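Local coordinates for FAD-dependent oxidoreductase (Actinomadura kijaniata, PDB 3M9V), which probably carries out a flavin-dependent oxidation in the biosynthesis of the sugar D-kijanose, binds dTDP, and belongs to the acyl-CoA dehydrogenase family, at residues Q335-F340 with Q387-V392; S262-Y267 with Q341-A346; L35-S40 with T53-A58. All coordinates share one frame; numbering follows the deposited sequence.

From the N terminus, contact 3 closes first: only twelve residues separate 35-40 from 53-58, and the loop pairs two neighbouring helices of the N-terminal acyl-CoA dehydrogenase region. The chain then runs through the strands of the middle region before 262-267 opens contact 2. Helix 329-362 supplies 335-340 to contact 1 and, directly after it, 341-346 to contact 2; 387-392 closes contact 1 last. The order alternates, so contacts 1 and 2 cross, and their centres lie about 9 Å apart. Together they tie helix 264-283 and the segment leading into helix 391-402 to one shared helix. Contact 3 stays separate, its centre about 31 Å from that of contact 1.

Contact 1. Residues Q335-F340 with Q387-V392; sequences QMMRHF and QPYAYV
Phe340 meets Pro388 at the closer-packed end of this contact. The ring tip does the touching: Phe340 CZ comes within 3.7 Å of Pro388 O, approaching obliquely, and Phe340 CE2 lies 4.3 Å from Pro388 CG. With CG anti to the backbone N (chi1 -178°), the phenyl group reaches off helix 329-362 toward the proline. Pro388 O also accepts a hydrogen bond from Gln341 NE2, while Gln341 OE1 receives Tyr389 N, so one side-chain amide pairs with both C=O and N-H of the cis Pro388-Tyr389 peptide, where the two share one side.

One turn earlier the fit is looser. Met337 bends so that its methyl faces the pyrrolidine, Met337 CE standing 4.4 Å from Pro388 CG, while the sulfur turns to Tyr389, with Met337 SD 4.2 Å from Tyr389 CE2. This is a Met-aromatic contact of oblique geometry: Met337 SD sits 5.1 Å from the centroid of the Tyr389 ring, 46° off its normal. The setting is the helical C-terminal domain of the acyl-CoA dehydrogenase fold, where the loop from Gln387 to Ala390, the N-cap residue, leads into helix 391-402. Both the proline and the tyrosine follow peptide bonds modelled as cis, and Pro388 CB lies over one face of the Tyr389 ring, near its rim.

The backbones stand well apart, Phe340 CA being 9.2 Å from Pro388 CA, and Pro388 and Tyr389 remain partly exposed. Met337 also packs on Gln256, a dTDP-binding residue, and Gln387 binds FMN in another structure of this protein. Elsewhere on 335-340, Arg338 forms a salt bridge with Asp301 of a second subunit.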
ATOM      1  N   GLN A 335     -16.010  -3.004 -24.272  1.00 21.62           N
ATOM      2  CA  GLN A 335     -14.967  -3.927 -23.870  1.00 22.04           C
ATOM      3  C   GLN A 335     -13.601  -3.283 -24.069  1.00 20.15           C
ATOM      4  O   GLN A 335     -12.728  -3.441 -23.232  1.00 20.49           O
ATOM      5  CB  GLN A 335     -15.095  -5.226 -24.667  1.00 21.35           C
ATOM      6  CG  GLN A 335     -16.188  -6.042 -24.013  1.00 27.63           C
ATOM      7  CD  GLN A 335     -16.279  -7.430 -24.585  1.00 37.38           C
ATOM      8  OE1 GLN A 335     -15.281  -8.086 -24.893  1.00 42.64           O
ATOM      9  NE2 GLN A 335     -17.515  -7.900 -24.715  1.00 47.03           N
ATOM     10  N   MET A 336     -13.404  -2.564 -25.169  1.00 19.66           N
ATOM     11  CA  MET A 336     -12.106  -1.943 -25.406  1.00 17.29           C
ATOM     12  C   MET A 336     -11.786  -0.932 -24.313  1.00 16.75           C
ATOM     13  O   MET A 336     -10.693  -0.956 -23.749  1.00 15.68           O
ATOM     14  CB  MET A 336     -12.056  -1.326 -26.793  1.00 16.33           C
ATOM     15  CG  MET A 336     -12.027  -2.403 -27.888  1.00 17.22           C
ATOM     16  SD  MET A 336     -11.927  -1.684 -29.550  1.00 24.62           S
ATOM     17  CE  MET A 336     -10.296  -0.959 -29.552  1.00 13.40           C
ATOM     18  N   MET A 337     -12.769  -0.123 -23.944  1.00 14.64           N
ATOM     19  CA  MET A 337     -12.561   0.891 -22.924  1.00 19.59           C
ATOM     20  C   MET A 337     -12.335   0.322 -21.514  1.00 18.92           C
ATOM     21  O   MET A 337     -11.553   0.822 -20.705  1.00 20.86           O
ATOM     22  CB  MET A 337     -13.711   1.905 -22.978  1.00 18.70           C
ATOM     23  CG  MET A 337     -13.518   3.053 -22.004  1.00 21.36           C
ATOM     24  SD  MET A 337     -12.101   4.124 -22.410  1.00 23.26           S
ATOM     25  CE  MET A 337     -12.356   4.778 -24.049  1.00 27.10           C
ATOM     26  N   ARG A 338     -13.019  -0.771 -21.214  1.00 20.90           N
ATOM     27  CA  ARG A 338     -12.825  -1.472 -19.955  1.00 21.40           C
ATOM     28  C   ARG A 338     -11.414  -2.073 -19.853  1.00 20.26           C
ATOM     29  O   ARG A 338     -10.757  -1.901 -18.837  1.00 17.54           O
ATOM     30  CB  ARG A 338     -13.863  -2.595 -19.840  1.00 21.41           C
ATOM     31  CG  ARG A 338     -13.695  -3.423 -18.552  1.00 24.59           C
ATOM     32  CD  ARG A 338     -14.435  -2.737 -17.412  1.00 30.99           C
ATOM     33  NE  ARG A 338     -14.735  -3.556 -16.228  1.00 33.75           N
ATOM     34  CZ  ARG A 338     -15.811  -4.323 -16.089  1.00 30.79           C
ATOM     35  NH1 ARG A 338     -16.686  -4.433 -17.075  1.00 26.56           N
ATOM     36  NH2 ARG A 338     -16.012  -5.002 -14.971  1.00 22.77           N
ATOM     37  N   HIS A 339     -10.930  -2.784 -20.864  1.00 18.40           N
ATOM     38  CA  HIS A 339      -9.520  -3.163 -20.860  1.00 19.24           C
ATOM     39  C   HIS A 339      -8.590  -1.972 -20.665  1.00 18.73           C
ATOM     40  O   HIS A 339      -7.687  -2.085 -19.840  1.00 17.12           O
ATOM     41  CB  HIS A 339      -9.064  -3.849 -22.150  1.00 16.10           C
ATOM     42  CG  HIS A 339      -9.524  -5.272 -22.273  1.00 20.98           C
ATOM     43  ND1 HIS A 339      -8.855  -6.328 -21.687  1.00 17.03           N
ATOM     44  CD2 HIS A 339     -10.588  -5.810 -22.919  1.00 20.67           C
ATOM     45  CE1 HIS A 339      -9.466  -7.460 -21.999  1.00 21.87           C
ATOM     46  NE2 HIS A 339     -10.532  -7.171 -22.727  1.00 22.13           N
ATOM     47  N   PHE A 340      -8.787  -0.886 -21.419  1.00 17.63           N
ATOM     48  CA  PHE A 340      -7.986   0.344 -21.326  1.00 15.78           C
ATOM     49  C   PHE A 340      -8.032   0.866 -19.890  1.00 15.12           C
ATOM     50  O   PHE A 340      -6.997   1.094 -19.248  1.00 13.11           O
ATOM     51  CB  PHE A 340      -8.490   1.391 -22.340  1.00 12.14           C
ATOM     52  CG  PHE A 340      -7.737   2.703 -22.391  1.00 18.66           C
ATOM     53  CD1 PHE A 340      -6.482   2.889 -21.800  1.00 16.41           C
ATOM     54  CD2 PHE A 340      -8.324   3.799 -23.036  1.00 20.14           C
ATOM     55  CE1 PHE A 340      -5.805   4.125 -21.882  1.00 15.48           C
ATOM     56  CE2 PHE A 340      -7.693   5.061 -23.068  1.00 17.79           C
ATOM     57  CZ  PHE A 340      -6.417   5.218 -22.491  1.00 14.85           C
ATOM     58  N   GLN A 387      -6.905  12.385 -19.923  1.00 34.98           N
ATOM     59  CA  GLN A 387      -8.234  11.813 -20.063  1.00 35.16           C
ATOM     60  C   GLN A 387      -8.165  11.052 -21.381  1.00 34.57           C
ATOM     61  O   GLN A 387      -7.420  11.450 -22.271  1.00 34.31           O
ATOM     62  CB  GLN A 387      -9.275  12.940 -20.113  1.00 35.79           C
ATOM     63  CG  GLN A 387      -9.799  13.407 -18.730  1.00 37.76           C
ATOM     64  CD  GLN A 387     -10.427  12.269 -17.917  1.00 47.68           C
ATOM     65  OE1 GLN A 387     -10.310  11.096 -18.296  1.00 55.69           O
ATOM     66  NE2 GLN A 387     -11.073  12.592 -16.795  1.00 41.39           N
ATOM     67  N   PRO A 388      -8.918   9.950 -21.522  1.00 32.02           N
ATOM     68  CA  PRO A 388      -9.783   9.376 -20.506  1.00 29.68           C
ATOM     69  C   PRO A 388      -9.115   8.244 -19.723  1.00 26.22           C
ATOM     70  O   PRO A 388      -8.236   7.589 -20.263  1.00 22.70           O
ATOM     71  CB  PRO A 388     -10.928   8.816 -21.356  1.00 30.79           C
ATOM     72  CG  PRO A 388     -10.300   8.459 -22.678  1.00 30.33           C
ATOM     73  CD  PRO A 388      -9.029   9.244 -22.813  1.00 32.61           C
ATOM     74  N   TYR A 389      -9.498   8.004 -18.470  1.00 24.22           N
ATOM     75  CA  TYR A 389     -10.135   8.992 -17.609  1.00 24.55           C
ATOM     76  C   TYR A 389      -9.158   9.261 -16.474  1.00 21.52           C
ATOM     77  O   TYR A 389      -8.407   8.366 -16.066  1.00 22.37           O
ATOM     78  CB  TYR A 389     -11.419   8.415 -17.011  1.00 23.65           C
ATOM     79  CG  TYR A 389     -12.446   8.083 -18.075  1.00 28.99           C
ATOM     80  CD1 TYR A 389     -13.031   9.069 -18.876  1.00 33.29           C
ATOM     81  CD2 TYR A 389     -12.801   6.761 -18.294  1.00 26.75           C
ATOM     82  CE1 TYR A 389     -13.958   8.743 -19.871  1.00 35.81           C
ATOM     83  CE2 TYR A 389     -13.717   6.431 -19.257  1.00 30.33           C
ATOM     84  CZ  TYR A 389     -14.290   7.403 -20.044  1.00 36.82           C
ATOM     85  OH  TYR A 389     -15.179   6.902 -20.975  1.00 35.68           O
ATOM     86  N   ALA A 390      -9.190  10.470 -15.932  1.00 19.19           N
ATOM     87  CA  ALA A 390      -8.468  10.717 -14.690  1.00 20.59           C
ATOM     88  C   ALA A 390      -9.112   9.890 -13.566  1.00 21.08           C
ATOM     89  O   ALA A 390     -10.281   9.507 -13.687  1.00 20.29           O
ATOM     90  CB  ALA A 390      -8.510  12.214 -14.358  1.00 20.93           C
ATOM     91  N   TYR A 391      -8.364   9.629 -12.489  1.00 19.24           N
ATOM     92  CA  TYR A 391      -8.754   8.719 -11.415  1.00 20.06           C
ATOM     93  C   TYR A 391     -10.210   8.844 -10.968  1.00 21.01           C
ATOM     94  O   TYR A 391     -10.957   7.873 -10.968  1.00 20.14           O
ATOM     95  CB  TYR A 391      -7.823   8.850 -10.200  1.00 17.22           C
ATOM     96  CG  TYR A 391      -8.263   7.972  -9.062  1.00 21.91           C
ATOM     97  CD1 TYR A 391      -8.100   6.594  -9.132  1.00 20.07           C
ATOM     98  CD2 TYR A 391      -8.822   8.511  -7.907  1.00 20.38           C
ATOM     99  CE1 TYR A 391      -8.499   5.761  -8.108  1.00 23.18           C
ATOM    100  CE2 TYR A 391      -9.219   7.670  -6.869  1.00 25.03           C
ATOM    101  CZ  TYR A 391      -9.042   6.306  -6.966  1.00 20.76           C
ATOM    102  OH  TYR A 391      -9.441   5.426  -5.980  1.00 18.60           O
ATOM    103  N   VAL A 392     -10.603  10.045 -10.564  1.00 21.05           N
ATOM    104  CA  VAL A 392     -11.975  10.284 -10.115  1.00 21.99           C
ATOM    105  C   VAL A 392     -13.065   9.887 -11.108  1.00 20.88           C
ATOM    106  O   VAL A 392     -14.021   9.181 -10.746  1.00 19.39           O
ATOM    107  CB  VAL A 392     -12.140  11.695  -9.507  1.00 22.37           C
ATOM    108  CG1 VAL A 392     -13.596  11.913  -9.150  1.00 27.16           C
ATOM    109  CG2 VAL A 392     -11.269  11.792  -8.213  1.00 23.23           C
TER

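Contact 2. Residues S262-Y267 with Q341-A346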
ATOM      1  N   SER A 262      -2.199   3.276 -26.368  1.00 13.32           N
ATOM      2  CA  SER A 262      -0.799   2.945 -26.551  1.00 14.38           C
ATOM      3  C   SER A 262       0.155   3.826 -25.728  1.00 14.48           C
ATOM      4  O   SER A 262       1.343   3.515 -25.486  1.00 15.07           O
ATOM      5  CB  SER A 262      -0.491   2.750 -28.053  1.00 14.24           C
ATOM      6  OG  SER A 262      -0.333   3.990 -28.720  1.00 17.68           O
ATOM      7  N   VAL A 263      -0.362   4.965 -25.298  1.00 13.32           N
ATOM      8  CA  VAL A 263       0.396   5.881 -24.448  1.00 16.54           C
ATOM      9  C   VAL A 263       0.802   5.247 -23.112  1.00 15.22           C
ATOM     10  O   VAL A 263       1.657   5.802 -22.441  1.00 12.60           O
ATOM     11  CB  VAL A 263      -0.344   7.213 -24.161  1.00 17.63           C
ATOM     12  CG1 VAL A 263      -1.211   7.092 -22.938  1.00 17.61           C
ATOM     13  CG2 VAL A 263       0.686   8.315 -23.916  1.00 19.34           C
ATOM     14  N   LEU A 264       0.222   4.100 -22.752  1.00 14.65           N
ATOM     15  CA  LEU A 264       0.598   3.361 -21.564  1.00 14.62           C
ATOM     16  C   LEU A 264       2.068   2.937 -21.691  1.00 16.14           C
ATOM     17  O   LEU A 264       2.730   2.860 -20.665  1.00 14.96           O
ATOM     18  CB  LEU A 264      -0.271   2.107 -21.355  1.00 13.89           C
ATOM     19  CG  LEU A 264      -1.745   2.329 -20.947  1.00 19.12           C
ATOM     20  CD1 LEU A 264      -2.568   1.075 -20.610  1.00 19.15           C
ATOM     21  CD2 LEU A 264      -1.878   3.396 -19.834  1.00 14.71           C
ATOM     22  N   GLY A 265       2.550   2.659 -22.901  1.00 12.35           N
ATOM     23  CA  GLY A 265       3.955   2.348 -23.126  1.00 14.05           C
ATOM     24  C   GLY A 265       4.901   3.429 -22.634  1.00 14.42           C
ATOM     25  O   GLY A 265       6.036   3.144 -22.230  1.00 15.40           O
ATOM     26  N   VAL A 266       4.446   4.680 -22.632  1.00 14.12           N
ATOM     27  CA  VAL A 266       5.274   5.815 -22.184  1.00 12.80           C
ATOM     28  C   VAL A 266       5.654   5.640 -20.706  1.00 15.61           C
ATOM     29  O   VAL A 266       6.823   5.683 -20.308  1.00 13.61           O
ATOM     30  CB  VAL A 266       4.590   7.163 -22.467  1.00 13.89           C
ATOM     31  CG1 VAL A 266       5.437   8.310 -21.865  1.00 10.75           C
ATOM     32  CG2 VAL A 266       4.422   7.335 -24.006  1.00 13.24           C
ATOM     33  N   TYR A 267       4.652   5.329 -19.897  1.00 13.98           N
ATOM     34  CA  TYR A 267       4.810   5.308 -18.421  1.00 14.33           C
ATOM     35  C   TYR A 267       5.526   4.007 -18.064  1.00 13.14           C
ATOM     36  O   TYR A 267       6.347   3.996 -17.140  1.00 11.33           O
ATOM     37  CB  TYR A 267       3.444   5.480 -17.738  1.00 12.96           C
ATOM     38  CG  TYR A 267       2.878   6.810 -18.210  1.00 16.01           C
ATOM     39  CD1 TYR A 267       3.473   7.998 -17.778  1.00 18.72           C
ATOM     40  CD2 TYR A 267       1.792   6.897 -19.087  1.00 19.59           C
ATOM     41  CE1 TYR A 267       3.012   9.250 -18.210  1.00 19.10           C
ATOM     42  CE2 TYR A 267       1.316   8.156 -19.523  1.00 13.99           C
ATOM     43  CZ  TYR A 267       1.958   9.305 -19.104  1.00 13.23           C
ATOM     44  OH  TYR A 267       1.586  10.557 -19.497  1.00 16.09           O
ATOM     45  N   GLN A 341      -9.233   1.113 -19.377  1.00 13.94           N
ATOM     46  CA  GLN A 341      -9.290   1.737 -18.060  1.00 13.22           C
ATOM     47  C   GLN A 341      -8.810   0.895 -16.861  1.00 14.65           C
ATOM     48  O   GLN A 341      -8.254   1.436 -15.904  1.00 12.63           O
ATOM     49  CB  GLN A 341     -10.639   2.408 -17.803  1.00 14.76           C
ATOM     50  CG  GLN A 341     -10.970   3.388 -18.952  1.00 12.97           C
ATOM     51  CD  GLN A 341     -10.031   4.589 -18.959  1.00 18.99           C
ATOM     52  OE1 GLN A 341      -9.717   5.151 -17.901  1.00 17.64           O
ATOM     53  NE2 GLN A 341      -9.611   5.016 -20.154  1.00 14.39           N
ATOM     54  N   CYS A 342      -9.058  -0.407 -16.881  1.00 11.12           N
ATOM     55  CA  CYS A 342      -8.561  -1.288 -15.829  1.00 15.70           C
ATOM     56  C   CYS A 342      -7.033  -1.168 -15.794  1.00 14.03           C
ATOM     57  O   CYS A 342      -6.448  -1.001 -14.731  1.00 17.33           O
ATOM     58  CB  CYS A 342      -8.906  -2.754 -16.149  1.00 11.89           C
ATOM     59  SG  CYS A 342     -10.613  -3.058 -15.669  1.00 20.20           S
ATOM     60  N   ALA A 343      -6.423  -1.276 -16.966  1.00 12.91           N
ATOM     61  CA  ALA A 343      -4.952  -1.236 -17.079  1.00 15.70           C
ATOM     62  C   ALA A 343      -4.373   0.132 -16.732  1.00 14.11           C
ATOM     63  O   ALA A 343      -3.326   0.229 -16.090  1.00 15.11           O
ATOM     64  CB  ALA A 343      -4.470  -1.670 -18.478  1.00 11.19           C
ATOM     65  N   LYS A 344      -5.041   1.194 -17.172  1.00 13.75           N
ATOM     66  CA  LYS A 344      -4.607   2.559 -16.881  1.00 13.38           C
ATOM     67  C   LYS A 344      -4.544   2.868 -15.393  1.00 15.11           C
ATOM     68  O   LYS A 344      -3.582   3.459 -14.897  1.00 14.85           O
ATOM     69  CB  LYS A 344      -5.526   3.597 -17.567  1.00 14.56           C
ATOM     70  CG  LYS A 344      -5.005   5.032 -17.437  1.00 17.57           C
ATOM     71  CD  LYS A 344      -5.933   6.063 -18.118  1.00 21.77           C
ATOM     72  CE  LYS A 344      -5.230   7.388 -18.428  1.00 22.66           C
ATOM     73  NZ  LYS A 344      -5.323   8.166 -17.179  1.00 32.95           N
ATOM     74  N   LEU A 345      -5.571   2.472 -14.651  1.00 13.60           N
ATOM     75  CA  LEU A 345      -5.546   2.712 -13.216  1.00 15.16           C
ATOM     76  C   LEU A 345      -4.368   1.988 -12.556  1.00 17.61           C
ATOM     77  O   LEU A 345      -3.675   2.549 -11.704  1.00 17.26           O
ATOM     78  CB  LEU A 345      -6.882   2.295 -12.608  1.00 15.45           C
ATOM     79  CG  LEU A 345      -7.239   2.877 -11.237  1.00 19.34           C
ATOM     80  CD1 LEU A 345      -8.756   2.918 -11.211  1.00 30.28           C
ATOM     81  CD2 LEU A 345      -6.878   1.823 -10.227  1.00 27.89           C
ATOM     82  N   ALA A 346      -4.116   0.744 -12.947  1.00 15.07           N
ATOM     83  CA  ALA A 346      -2.978  -0.017 -12.420  1.00 13.23           C
ATOM     84  C   ALA A 346      -1.687   0.655 -12.835  1.00 12.98           C
ATOM     85  O   ALA A 346      -0.804   0.844 -12.001  1.00 16.30           O
ATOM     86  CB  ALA A 346      -3.017  -1.410 -12.996  1.00 13.82           C
TER
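Leu264 divides its two methyls between successive residues of helix 329-362. Leu264 CD1 rests 4.0 Å from Ala343 CB, and Leu264 CD2 lies 4.1 Å from Lys344 CA and 4.3 Å from Lys344 CG. The fork of the leucine thus meets one side chain of a single carbon and, next to it, the backbone and aliphatic root of a long one. Leu264 CG stands anti to its own carbonyl carbon (chi1 -70°), which carries the branch across to the facing helix. The backbones come close, Leu264 CA and Lys344 CA being 7.0 Å apart, consistent with the small Ala343 beside them.

This is apolar helix-to-helix packing in the interior of the C-terminal helical domain of the acyl-CoA dehydrogenase fold, between the N-terminal part of helix 264-283 and the middle of helix 329-362. All three touching residues are buried.

Farther out, the lysine leaves the leucine behind. Its chain runs extended as far as CE and turns only at its last torsion (chi4 -85°), carrying NZ to three backbone carbonyls, those of Gly383, Met386 and Tyr389; the buried ammonium is therefore met by oxygens of the loop that includes the FMN-binding residues Phe385 and Gln387. Behind Leu264, Val263 packs on Leu100 and His103 of helix 96-118, and Tyr267 lies against Met219, Ala382 and Met386. Beyond Ala343, Cys342 O accepts a hydrogen bond from Ser302 OG of a second subunit.

Contact 3. Residues L35-S40 with T53-A58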
ATOM      1  N   LEU A  35      17.725   7.312 -30.818  1.00 23.32           N
ATOM      2  CA  LEU A  35      17.825   7.324 -29.360  1.00 25.69           C
ATOM      3  C   LEU A  35      18.956   8.171 -28.780  1.00 26.42           C
ATOM      4  O   LEU A  35      18.733   8.949 -27.848  1.00 24.71           O
ATOM      5  CB  LEU A  35      17.765   5.912 -28.754  1.00 26.11           C
ATOM      6  CG  LEU A  35      16.528   5.130 -29.189  1.00 26.55           C
ATOM      7  CD1 LEU A  35      16.482   3.727 -28.597  1.00 27.02           C
ATOM      8  CD2 LEU A  35      15.304   5.906 -28.751  1.00 26.81           C
ATOM      9  N   PRO A  36      20.183   8.036 -29.316  1.00 28.23           N
ATOM     10  CA  PRO A  36      21.271   8.817 -28.703  1.00 27.94           C
ATOM     11  C   PRO A  36      21.059  10.328 -28.716  1.00 25.38           C
ATOM     12  O   PRO A  36      21.415  10.996 -27.757  1.00 28.64           O
ATOM     13  CB  PRO A  36      22.509   8.448 -29.544  1.00 28.73           C
ATOM     14  CG  PRO A  36      22.141   7.104 -30.207  1.00 28.57           C
ATOM     15  CD  PRO A  36      20.644   7.169 -30.418  1.00 26.94           C
ATOM     16  N   ARG A  37      20.478  10.919 -29.751  1.00 23.50           N
ATOM     17  CA  ARG A  37      20.186  12.358 -29.676  1.00 25.20           C
ATOM     18  C   ARG A  37      19.090  12.680 -28.649  1.00 22.46           C
ATOM     19  O   ARG A  37      19.156  13.657 -27.892  1.00 21.67           O
ATOM     20  CB  ARG A  37      19.750  12.931 -31.030  1.00 24.45           C
ATOM     21  CG  ARG A  37      19.388  14.428 -30.995  1.00 25.72           C
ATOM     22  CD  ARG A  37      18.577  14.884 -32.220  1.00 25.09           C
ATOM     23  NE  ARG A  37      19.467  14.942 -33.377  1.00 30.22           N
ATOM     24  CZ  ARG A  37      20.217  15.985 -33.738  1.00 30.53           C
ATOM     25  NH1 ARG A  37      21.030  15.857 -34.780  1.00 33.07           N
ATOM     26  NH2 ARG A  37      20.189  17.139 -33.085  1.00 25.63           N
ATOM     27  N   ILE A  38      18.066  11.834 -28.636  1.00 21.40           N
ATOM     28  CA  ILE A  38      16.960  11.997 -27.698  1.00 21.00           C
ATOM     29  C   ILE A  38      17.428  12.003 -26.246  1.00 22.65           C
ATOM     30  O   ILE A  38      17.101  12.914 -25.480  1.00 21.44           O
ATOM     31  CB  ILE A  38      15.848  10.963 -27.968  1.00 21.31           C
ATOM     32  CG1 ILE A  38      15.252  11.279 -29.346  1.00 16.57           C
ATOM     33  CG2 ILE A  38      14.832  10.961 -26.818  1.00 18.28           C
ATOM     34  CD1 ILE A  38      14.334  10.190 -29.927  1.00 16.25           C
ATOM     35  N   ARG A  39      18.272  11.044 -25.883  1.00 23.51           N
ATOM     36  CA  ARG A  39      18.809  11.006 -24.530  1.00 25.18           C
ATOM     37  C   ARG A  39      19.714  12.192 -24.240  1.00 25.96           C
ATOM     38  O   ARG A  39      19.750  12.738 -23.136  1.00 24.24           O
ATOM     39  CB  ARG A  39      19.628   9.725 -24.359  1.00 26.59           C
ATOM     40  CG  ARG A  39      19.694   9.233 -22.935  1.00 35.91           C
ATOM     41  CD  ARG A  39      20.094   7.764 -22.905  1.00 54.02           C
ATOM     42  NE  ARG A  39      21.276   7.514 -23.725  1.00 57.16           N
ATOM     43  CZ  ARG A  39      21.249   6.893 -24.901  1.00 62.32           C
ATOM     44  NH1 ARG A  39      22.378   6.720 -25.584  1.00 62.92           N
ATOM     45  NH2 ARG A  39      20.100   6.438 -25.387  1.00 63.03           N
ATOM     46  N   SER A  40      20.459  12.616 -25.250  1.00 25.05           N
ATOM     47  CA  SER A  40      21.509  13.603 -25.051  0.50 25.10           C
ATOM     48  C   SER A  40      20.908  14.966 -24.754  1.00 24.85           C
ATOM     49  O   SER A  40      21.429  15.709 -23.930  1.00 23.74           O
ATOM     50  CB  SER A  40      22.386  13.723 -26.303  0.50 25.07           C
ATOM     51  OG  SER A  40      23.265  12.620 -26.358  0.50 23.98           O
ATOM     52  N   THR A  53      12.687  20.490 -31.396  1.00 22.58           N
ATOM     53  CA  THR A  53      12.262  20.554 -32.792  0.50 22.25           C
ATOM     54  C   THR A  53      13.204  19.746 -33.674  1.00 21.23           C
ATOM     55  O   THR A  53      12.774  19.162 -34.667  1.00 22.55           O
ATOM     56  CB  THR A  53      12.228  21.997 -33.329  0.50 23.07           C
ATOM     57  OG1 THR A  53      13.495  22.604 -33.056  0.50 23.35           O
ATOM     58  CG2 THR A  53      11.109  22.797 -32.661  0.50 22.88           C
ATOM     59  N   ASP A  54      14.474  19.668 -33.296  1.00 19.61           N
ATOM     60  CA  ASP A  54      15.441  18.927 -34.120  1.00 22.42           C
ATOM     61  C   ASP A  54      15.247  17.413 -34.107  1.00 21.35           C
ATOM     62  O   ASP A  54      15.540  16.699 -35.083  1.00 17.43           O
ATOM     63  CB  ASP A  54      16.893  19.189 -33.669  1.00 23.39           C
ATOM     64  CG  ASP A  54      17.062  19.148 -32.152  1.00 27.01           C
ATOM     65  OD1 ASP A  54      18.030  18.571 -31.603  1.00 33.74           O
ATOM     66  OD2 ASP A  54      16.169  19.705 -31.481  1.00 38.83           O
ATOM     67  N   THR A  55      14.760  16.890 -32.984  1.00 18.68           N
ATOM     68  CA  THR A  55      14.484  15.454 -32.988  1.00 16.96           C
ATOM     69  C   THR A  55      13.370  15.183 -33.986  1.00 17.29           C
ATOM     70  O   THR A  55      13.390  14.187 -34.721  1.00 17.10           O
ATOM     71  CB  THR A  55      13.977  15.047 -31.587  1.00 19.62           C
ATOM     72  OG1 THR A  55      15.094  15.159 -30.699  1.00 19.55           O
ATOM     73  CG2 THR A  55      13.424  13.631 -31.630  1.00 20.58           C
ATOM     74  N   PHE A  56      12.357  16.049 -33.968  1.00 18.16           N
ATOM     75  CA  PHE A  56      11.215  15.832 -34.855  1.00 21.23           C
ATOM     76  C   PHE A  56      11.560  16.089 -36.310  1.00 23.56           C
ATOM     77  O   PHE A  56      11.090  15.367 -37.196  1.00 25.17           O
ATOM     78  CB  PHE A  56       9.962  16.576 -34.386  1.00 20.01           C
ATOM     79  CG  PHE A  56       9.300  15.810 -33.278  1.00 24.62           C
ATOM     80  CD1 PHE A  56       8.278  14.900 -33.553  1.00 22.65           C
ATOM     81  CD2 PHE A  56       9.788  15.925 -31.977  1.00 21.45           C
ATOM     82  CE1 PHE A  56       7.735  14.122 -32.512  1.00 27.93           C
ATOM     83  CE2 PHE A  56       9.252  15.140 -30.948  1.00 23.91           C
ATOM     84  CZ  PHE A  56       8.221  14.244 -31.220  1.00 20.09           C
ATOM     85  N   ASP A  57      12.448  17.052 -36.552  1.00 24.91           N
ATOM     86  CA  ASP A  57      12.920  17.168 -37.935  1.00 26.45           C
ATOM     87  C   ASP A  57      13.570  15.866 -38.398  1.00 26.18           C
ATOM     88  O   ASP A  57      13.287  15.393 -39.494  1.00 26.87           O
ATOM     89  CB  ASP A  57      13.862  18.356 -38.166  1.00 25.87           C
ATOM     90  CG  ASP A  57      13.150  19.691 -38.105  1.00 31.50           C
ATOM     91  OD1 ASP A  57      11.916  19.778 -38.289  1.00 34.80           O
ATOM     92  OD2 ASP A  57      13.837  20.693 -37.824  1.00 38.50           O
ATOM     93  N   ALA A  58      14.428  15.254 -37.585  1.00 26.93           N
ATOM     94  CA  ALA A  58      15.019  13.983 -38.006  1.00 27.01           C
ATOM     95  C   ALA A  58      14.014  12.845 -38.217  1.00 28.27           C
ATOM     96  O   ALA A  58      14.178  12.027 -39.129  1.00 28.18           O
ATOM     97  CB  ALA A  58      16.133  13.561 -37.029  1.00 25.05           C
TER
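Arg37 and Asp54 join the exposed edge of an antiparallel helical hairpin in the N-terminal acyl-CoA dehydrogenase region; the axes of 35-40 and 53-58 approach to 10.3 Å at 169°. Arg37 NH2 donates to Asp54 OD1 at 3.0 Å in a salt bridge, with a bent N-H...O angle of 139°. The oxygen offers its anti lone pair and sits at the guanidinium edge, somewhat tilted from that plane, while carboxylate and guanidinium stand nearly perpendicular. The bond is single, from NH2, not bidentate. Asp54 CG lies between the backbone N and the carbonyl carbon (chi1 44°), which turns OD1 toward the arginine. With an alanine here, the Arg37 guanidinium would probably lose its charged mate and turn more freely.

Within the helices, Asp54 O receives Ala58 N at 3.1 Å, and Arg37 O also takes a bond from the side-chain hydroxyl of Thr41. Asp57 OD1 pairs with Arg60 in its own helix.

Inward, van der Waals contact prevails, with Thr98 of helix 96-118 touching both Ile38 and Thr55. The arginine chain passes Thr55, Arg37 CD lying 3.8 Å from Thr55 OG1, and Ile38 crosses at about a right angle, Ile38 CG1 standing 3.8 Å from Thr55 CG2.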